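Local coordinates for beta-lactamase II (Erythrobacter litoralis, PDB 6V72), which probably hydrolyses beta-lactam antibiotics to substituted beta-amino acids, as a zinc-dependent class B metallo-beta-lactamase, at residues Leu54-Gly59 against Leu153-Leu158; Asn61-Asp66 against Pro88-Val93. One frame throughout, in Å; residues are numbered along the deposited sequence.

Interaction 1: residues Leu54-Gly59 against Leu153-Leu158. With EDO (1,2-ethanediol), chain K.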
ATOM      1  N   LEU A  54       4.466  -0.279  23.416  1.00 12.57           N
ATOM      2  CA  LEU A  54       4.403   0.381  24.716  1.00 12.63           C
ATOM      3  C   LEU A  54       5.017  -0.495  25.792  1.00 12.85           C
ATOM      4  O   LEU A  54       5.076  -1.716  25.669  1.00 13.85           O
ATOM      5  CB  LEU A  54       2.957   0.712  25.141  1.00 14.10           C
ATOM      6  CG  LEU A  54       2.090   1.515  24.165  1.00 14.24           C
ATOM      7  CD1 LEU A  54       0.676   1.652  24.702  1.00 16.55           C
ATOM      8  CD2 LEU A  54       2.726   2.867  23.934  1.00 16.69           C
ATOM      9  N   LEU A  55       5.487   0.166  26.846  1.00 13.37           N
ATOM     10  CA  LEU A  55       5.903  -0.497  28.072  1.00 13.29           C
ATOM     11  C   LEU A  55       5.234   0.264  29.209  1.00 14.78           C
ATOM     12  O   LEU A  55       5.481   1.464  29.380  1.00 16.55           O
ATOM     13  CB  LEU A  55       7.432  -0.501  28.182  1.00 16.45           C
ATOM     14  CG  LEU A  55       8.100  -1.322  29.255  1.00 20.15           C
ATOM     15  CD1 LEU A  55       7.936  -2.825  29.039  1.00 17.67           C
ATOM     16  CD2 LEU A  55       9.579  -0.944  29.234  1.00 21.78           C
ATOM     17  N   VAL A  56       4.338  -0.401  29.939  1.00 13.77           N
ATOM     18  CA  VAL A  56       3.453   0.264  30.893  1.00 14.27           C
ATOM     19  C   VAL A  56       3.750  -0.261  32.288  1.00 14.70           C
ATOM     20  O   VAL A  56       3.680  -1.471  32.528  1.00 17.42           O
ATOM     21  CB  VAL A  56       1.970   0.039  30.532  1.00 14.54           C
ATOM     22  CG1 VAL A  56       1.051   0.698  31.579  1.00 19.99           C
ATOM     23  CG2 VAL A  56       1.690   0.566  29.134  1.00 14.83           C
ATOM     24  N   VAL A  57       4.035   0.655  33.215  1.00 15.69           N
ATOM     25  CA  VAL A  57       4.309   0.290  34.599  1.00 18.05           C
ATOM     26  C   VAL A  57       3.019  -0.083  35.318  1.00 19.05           C
ATOM     27  O   VAL A  57       2.004   0.618  35.234  1.00 20.98           O
ATOM     28  CB  VAL A  57       5.015   1.444  35.323  1.00 20.20           C
ATOM     29  CG1 VAL A  57       5.102   1.148  36.836  1.00 21.03           C
ATOM     30  CG2 VAL A  57       6.399   1.696  34.713  1.00 20.43           C
ATOM     31  N   ASN A  58       3.067  -1.182  36.066  1.00 18.02           N
ATOM     32  CA  ASN A  58       2.009  -1.526  37.017  1.00 17.46           C
ATOM     33  C   ASN A  58       2.693  -2.031  38.284  1.00 21.33           C
ATOM     34  O   ASN A  58       3.149  -3.177  38.324  1.00 21.17           O
ATOM     35  CB  ASN A  58       1.066  -2.577  36.452  1.00 18.08           C
ATOM     36  CG  ASN A  58      -0.032  -2.960  37.436  1.00 19.73           C
ATOM     37  OD1 ASN A  58       0.124  -2.810  38.650  1.00 21.91           O
ATOM     38  ND2 ASN A  58      -1.147  -3.464  36.919  1.00 20.59           N
ATOM     39  N   GLY A  59       2.746  -1.181  39.312  1.00 22.25           N
ATOM     40  CA  GLY A  59       3.368  -1.591  40.554  1.00 23.09           C
ATOM     41  C   GLY A  59       4.842  -1.816  40.325  1.00 24.64           C
ATOM     42  O   GLY A  59       5.551  -0.936  39.829  1.00 26.90           O
ATOM     43  N   LEU A 153      -3.496  -7.687  32.114  1.00 14.55           N
ATOM     44  CA  LEU A 153      -2.929  -6.605  31.329  1.00 14.32           C
ATOM     45  C   LEU A 153      -3.384  -5.243  31.818  1.00 14.80           C
ATOM     46  O   LEU A 153      -2.937  -4.230  31.278  1.00 15.50           O
ATOM     47  CB  LEU A 153      -3.292  -6.784  29.849  1.00 15.76           C
ATOM     48  CG  LEU A 153      -2.707  -8.110  29.304  1.00 17.65           C
ATOM     49  CD1 LEU A 153      -3.330  -8.559  28.004  1.00 20.48           C
ATOM     50  CD2 LEU A 153      -1.188  -8.005  29.134  1.00 20.11           C
ATOM     51  N   ALA A 154      -4.258  -5.197  32.815  1.00 13.50           N
ATOM     52  CA  ALA A 154      -4.612  -3.928  33.442  1.00 14.30           C
ATOM     53  C   ALA A 154      -3.343  -3.182  33.851  1.00 15.41           C
ATOM     54  O   ALA A 154      -2.384  -3.806  34.328  1.00 18.36           O
ATOM     55  CB  ALA A 154      -5.502  -4.182  34.666  1.00 17.24           C
ATOM     56  N   PRO A 155      -3.300  -1.844  33.712  1.00 14.55           N
ATOM     57  CA  PRO A 155      -4.402  -0.929  33.388  1.00 15.33           C
ATOM     58  C   PRO A 155      -4.752  -0.802  31.920  1.00 15.11           C
ATOM     59  O   PRO A 155      -5.679  -0.072  31.615  1.00 15.91           O
ATOM     60  CB  PRO A 155      -3.897   0.413  33.917  1.00 18.15           C
ATOM     61  CG  PRO A 155      -2.401   0.312  33.733  1.00 18.41           C
ATOM     62  CD  PRO A 155      -2.085  -1.116  34.125  1.00 16.61           C
ATOM     63  N   LEU A 156      -4.043  -1.491  31.033  1.00 14.19           N
ATOM     64  CA  LEU A 156      -4.447  -1.475  29.635  1.00 13.66           C
ATOM     65  C   LEU A 156      -5.853  -2.033  29.498  1.00 14.16           C
ATOM     66  O   LEU A 156      -6.202  -3.046  30.119  1.00 17.62           O
ATOM     67  CB  LEU A 156      -3.489  -2.299  28.779  1.00 16.42           C
ATOM     68  CG  LEU A 156      -2.094  -1.689  28.650  1.00 17.75           C
ATOM     69  CD1 LEU A 156      -1.133  -2.767  28.201  1.00 23.75           C
ATOM     70  CD2 LEU A 156      -2.058  -0.492  27.692  1.00 18.78           C
ATOM     71  N   ARG A 157      -6.660  -1.377  28.678  1.00 12.72           N
ATOM     72  CA  ARG A 157      -7.965  -1.902  28.307  1.00 12.83           C
ATOM     73  C   ARG A 157      -7.866  -2.393  26.873  1.00 12.74           C
ATOM     74  O   ARG A 157      -7.528  -1.621  25.969  1.00 14.42           O
ATOM     75  CB  ARG A 157      -9.046  -0.842  28.472  1.00 15.45           C
ATOM     76  CG  ARG A 157      -9.177  -0.370  29.921  1.00 16.31           C
ATOM     77  CD  ARG A 157      -9.607  -1.481  30.860  1.00 20.70           C
ATOM     78  NE  ARG A 157     -10.066  -0.925  32.134  1.00 20.73           N
ATOM     79  CZ  ARG A 157      -9.457  -1.102  33.307  1.00 20.12           C
ATOM     80  NH1 ARG A 157      -9.952  -0.525  34.386  1.00 20.01           N
ATOM     81  NH2 ARG A 157      -8.377  -1.866  33.412  1.00 19.39           N
ATOM     82  N   LEU A 158      -8.117  -3.677  26.675  1.00 13.06           N
ATOM     83  CA  LEU A 158      -7.969  -4.309  25.365  1.00 12.89           C
ATOM     84  C   LEU A 158      -9.294  -4.309  24.612  1.00 11.78           C
ATOM     85  O   LEU A 158     -10.319  -4.717  25.166  1.00 11.76           O
ATOM     86  CB  LEU A 158      -7.509  -5.753  25.531  1.00 14.98           C
ATOM     87  CG  LEU A 158      -6.044  -6.040  25.784  1.00 20.64           C
ATOM     88  CD1 LEU A 158      -5.412  -5.108  26.759  1.00 21.75           C
ATOM     89  CD2 LEU A 158      -5.983  -7.476  26.273  1.00 24.77           C
TER
HETATM   90  C1  EDO K 310       1.226   3.916  34.127  1.00 24.71           C
HETATM   91  O1  EDO K 310       1.709   3.462  35.403  1.00 25.69           O
HETATM   92  C2  EDO K 310      -0.130   3.277  33.829  1.00 25.65           C
HETATM   93  O2  EDO K 310      -1.077   3.626  34.842  1.00 28.54           O

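Interaction 2: residues Asn61-Asp66 against Pro88-Val93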
ATOM      1  N   ASN A  61       6.129  -4.167  38.312  1.00 19.17           N
ATOM      2  CA  ASN A  61       6.369  -4.844  37.044  1.00 18.31           C
ATOM      3  C   ASN A  61       5.935  -3.950  35.893  1.00 16.97           C
ATOM      4  O   ASN A  61       5.382  -2.863  36.086  1.00 20.15           O
ATOM      5  CB  ASN A  61       5.631  -6.185  36.979  1.00 20.04           C
ATOM      6  CG  ASN A  61       6.262  -7.231  37.891  1.00 22.40           C
ATOM      7  OD1 ASN A  61       5.779  -7.488  39.003  1.00 26.50           O
ATOM      8  ND2 ASN A  61       7.368  -7.821  37.437  1.00 25.78           N
ATOM      9  N   THR A  62       6.212  -4.418  34.678  1.00 17.64           N
ATOM     10  CA  THR A  62       5.729  -3.747  33.479  1.00 15.60           C
ATOM     11  C   THR A  62       4.942  -4.708  32.613  1.00 15.71           C
ATOM     12  O   THR A  62       5.065  -5.932  32.719  1.00 16.45           O
ATOM     13  CB  THR A  62       6.871  -3.143  32.640  1.00 17.76           C
ATOM     14  OG1 THR A  62       7.928  -4.106  32.489  1.00 17.62           O
ATOM     15  CG2 THR A  62       7.434  -1.882  33.310  1.00 20.25           C
ATOM     16  N   ILE A  63       4.117  -4.119  31.752  0.61 13.16           N
ATOM     17  CA  ILE A  63       3.355  -4.835  30.731  0.61 14.05           C
ATOM     18  C   ILE A  63       3.798  -4.322  29.375  0.61 12.14           C
ATOM     19  O   ILE A  63       3.874  -3.108  29.157  0.61 14.46           O
ATOM     20  CB  ILE A  63       1.841  -4.649  30.913  0.61 16.45           C
ATOM     21  CG1 ILE A  63       1.409  -5.239  32.248  0.61 19.04           C
ATOM     22  CG2 ILE A  63       1.085  -5.306  29.779  0.61 17.40           C
ATOM     23  CD1 ILE A  63       0.415  -4.389  32.939  0.61 19.91           C
ATOM     24  N   LEU A  64       4.096  -5.245  28.474  1.00 13.10           N
ATOM     25  CA  LEU A  64       4.618  -4.929  27.148  1.00 13.20           C
ATOM     26  C   LEU A  64       3.495  -4.984  26.119  1.00 10.74           C
ATOM     27  O   LEU A  64       2.720  -5.946  26.096  1.00 12.89           O
ATOM     28  CB  LEU A  64       5.722  -5.918  26.768  1.00 13.19           C
ATOM     29  CG  LEU A  64       6.399  -5.736  25.398  1.00 12.79           C
ATOM     30  CD1 LEU A  64       7.116  -4.425  25.325  1.00 14.10           C
ATOM     31  CD2 LEU A  64       7.337  -6.902  25.132  1.00 15.76           C
ATOM     32  N   VAL A  65       3.396  -3.946  25.283  1.00 10.44           N
ATOM     33  CA  VAL A  65       2.514  -3.970  24.118  1.00 10.78           C
ATOM     34  C   VAL A  65       3.406  -4.039  22.891  1.00 10.31           C
ATOM     35  O   VAL A  65       4.141  -3.089  22.607  1.00 12.27           O
ATOM     36  CB  VAL A  65       1.597  -2.743  24.046  1.00 11.59           C
ATOM     37  CG1 VAL A  65       0.749  -2.831  22.750  1.00 13.54           C
ATOM     38  CG2 VAL A  65       0.733  -2.637  25.306  1.00 13.16           C
ATOM     39  N   ASP A  66       3.335  -5.169  22.180  1.00 11.62           N
ATOM     40  CA  ASP A  66       4.047  -5.481  20.938  1.00 11.41           C
ATOM     41  C   ASP A  66       5.550  -5.671  21.126  1.00 13.38           C
ATOM     42  O   ASP A  66       6.185  -5.071  22.007  1.00 13.70           O
ATOM     43  CB  ASP A  66       3.752  -4.435  19.852  1.00 12.97           C
ATOM     44  CG  ASP A  66       2.383  -4.661  19.220  1.00 12.96           C
ATOM     45  OD1 ASP A  66       1.954  -5.837  19.188  1.00 16.07           O
ATOM     46  OD2 ASP A  66       1.733  -3.697  18.764  1.00 16.48           O
ATOM     47  N   PRO A  88      10.452  -5.656  36.022  1.00 15.74           N
ATOM     48  CA  PRO A  88      10.514  -6.619  34.912  1.00 18.37           C
ATOM     49  C   PRO A  88       9.173  -6.795  34.216  1.00 16.41           C
ATOM     50  O   PRO A  88       8.101  -6.681  34.818  1.00 15.53           O
ATOM     51  CB  PRO A  88      10.952  -7.917  35.593  1.00 19.56           C
ATOM     52  CG  PRO A  88      11.656  -7.465  36.839  1.00 21.87           C
ATOM     53  CD  PRO A  88      10.969  -6.212  37.286  1.00 19.59           C
ATOM     54  N   VAL A  89       9.251  -7.116  32.933  1.00 16.32           N
ATOM     55  CA  VAL A  89       8.050  -7.420  32.160  1.00 15.28           C
ATOM     56  C   VAL A  89       7.442  -8.705  32.697  1.00 16.76           C
ATOM     57  O   VAL A  89       8.109  -9.740  32.787  1.00 18.52           O
ATOM     58  CB  VAL A  89       8.378  -7.549  30.666  1.00 13.83           C
ATOM     59  CG1 VAL A  89       7.105  -7.861  29.877  1.00 14.72           C
ATOM     60  CG2 VAL A  89       9.025  -6.262  30.121  1.00 13.47           C
ATOM     61  N   ARG A  90       6.182  -8.653  33.081  1.00 17.69           N
ATOM     62  CA  ARG A  90       5.557  -9.902  33.482  1.00 20.08           C
ATOM     63  C   ARG A  90       4.491 -10.387  32.520  1.00 18.93           C
ATOM     64  O   ARG A  90       4.151 -11.574  32.562  1.00 23.22           O
ATOM     65  CB  ARG A  90       4.969  -9.789  34.882  1.00 24.69           C
ATOM     66  CG  ARG A  90       3.805  -8.931  34.971  1.00 24.54           C
ATOM     67  CD  ARG A  90       2.990  -9.248  36.225  1.00 24.52           C
ATOM     68  NE  ARG A  90       2.064  -8.146  36.374  1.00 23.26           N
ATOM     69  CZ  ARG A  90       0.909  -8.044  35.728  1.00 22.89           C
ATOM     70  NH1 ARG A  90       0.497  -9.016  34.900  1.00 20.12           N
ATOM     71  NH2 ARG A  90       0.175  -6.964  35.925  1.00 24.94           N
ATOM     72  N   ALA A  91       3.994  -9.524  31.641  1.00 16.91           N
ATOM     73  CA  ALA A  91       3.005  -9.947  30.661  1.00 14.28           C
ATOM     74  C   ALA A  91       3.178  -9.092  29.425  1.00 13.35           C
ATOM     75  O   ALA A  91       3.682  -7.974  29.497  1.00 14.76           O
ATOM     76  CB  ALA A  91       1.569  -9.820  31.181  1.00 14.89           C
ATOM     77  N   ALA A  92       2.745  -9.629  28.288  1.00 13.29           N
ATOM     78  CA  ALA A  92       2.848  -8.930  27.015  1.00 12.99           C
ATOM     79  C   ALA A  92       1.605  -9.225  26.198  1.00 12.06           C
ATOM     80  O   ALA A  92       1.031 -10.312  26.288  1.00 14.30           O
ATOM     81  CB  ALA A  92       4.077  -9.360  26.206  1.00 14.70           C
ATOM     82  N   VAL A  93       1.214  -8.267  25.376  1.00 11.70           N
ATOM     83  CA  VAL A  93       0.102  -8.448  24.452  1.00 10.20           C
ATOM     84  C   VAL A  93       0.580  -7.969  23.093  1.00 11.37           C
ATOM     85  O   VAL A  93       1.297  -6.965  22.997  1.00 12.84           O
ATOM     86  CB  VAL A  93      -1.185  -7.710  24.912  1.00 12.13           C
ATOM     87  CG1 VAL A  93      -0.962  -6.197  25.101  1.00 13.46           C
ATOM     88  CG2 VAL A  93      -2.320  -7.955  23.908  1.00 14.15           C
TER

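Interaction 1: residues Leu54-Gly59 against Leu153-Leu158
The side-chain amide of Asn58 donates to a backbone carbonyl, with ND2 2.9 Å from Ala154 O. The N-H...O angle is 149°, so the bond is somewhat bent. The oxygen lies almost in the amide plane of Asn58. The amide nitrogen, in turn, stands above the carbonyl plane of Ala154, 43° out of it. CG of Asn58 is anti to its backbone N (chi1 179°), which carries the amide across to the loop. Asn58 ND2 passes 3.8 Å from Pro155 CD, the two side chains running in opposite directions. The peptide bond between Ala154 and Pro155 is cis.

The fold is the alpha-beta/beta-alpha sandwich of the metallo-beta-lactamases. The contact runs from strand 49-58 of the larger sheet to the loop that leads from helix 147-153 into strand 157-159 of the smaller one. Two residues back along the strand, at Val56, the contact is apolar. Val56 CG1 meets Pro155 CG tip to tip at 4.1 Å. Val56 CG2 lies 4.2 Å from Leu156 CD2, where the two side chains cross obliquely. Leu156 also packs on Ile63 and Val65 of the larger sheet and on Val172 and Leu174 of the smaller. A 1,2-ethanediol, probably from the crystallisation liquor, sits against Val56 CG1 and Pro155 CG through its C2. The diol O1 donates to Val57 O at 2.9 Å.

Interaction 2: residues Asn61-Asp66 against Pro88-Val93
In the Ile63 conformer described, CG1 lies over one face of the Arg90 guanidinium, 4.2 Å above its plane and off-centre. Ile63 was modelled in two conformers, so this detail is doubtful. Asn61 CB approaches the group obliquely, and the Asn61 amide is turned 75° from the guanidinium plane. Arg90 NH1 is hydrogen-bonded to Ser152 O, just before segment 153-158.

Pro88 O takes two bonds, from Asn61 ND2 at 2.9 Å and from Thr62 N at 3.0 Å. The donors come from opposite faces of the carbonyl plane. Past Pro88 the strands run parallel, but Arg90 is an extra residue, a beta bulge opposite Thr62 and Ile63. Arg90 N takes Thr62 O, and Ala91 N is left buried with no partner. Leu64 N binds Ala91 O, Val93 N binds Leu64 O, and Asp66 N binds Val93 O at 2.8 Å. Leu64 CB touches Val89 CG1 and Ala92 CB. Asp66 OD2 is bonded to Thr95 OG1, near His96, which binds zinc in a structure of this protein but holds none here.

Strands 61-65 and 89-93 with helix 71-84 make a beta-alpha-beta unit. The helix packs on Thr62, Leu64 and Val89. Leu153 of helix 147-153 packs on Ile63, Ala91 and Val93 on the other face.

How the interactions relate
From the N terminus, strand 49-58 follows three earlier strands of the larger sheet. It turns at once into strand 61-65. These neighbours pair antiparallel, with Val56 O 2.8 Å from Ile63 N and Leu54 O 2.8 Å from Val65 N, both probable hydrogen bonds. The chain passes through helix 71-84 and returns as strand 89-93, where interaction 2 closes the shorter loop. Interaction 1 closes the longer one, after helix 147-153. Interaction 2 lies within this longer loop, so the two nest and do not cross. Interaction 2 joins strands of the larger sheet. Interaction 1 ties that sheet to the segment leading into the smaller one. The centres of the two contacts are about 7 Å apart.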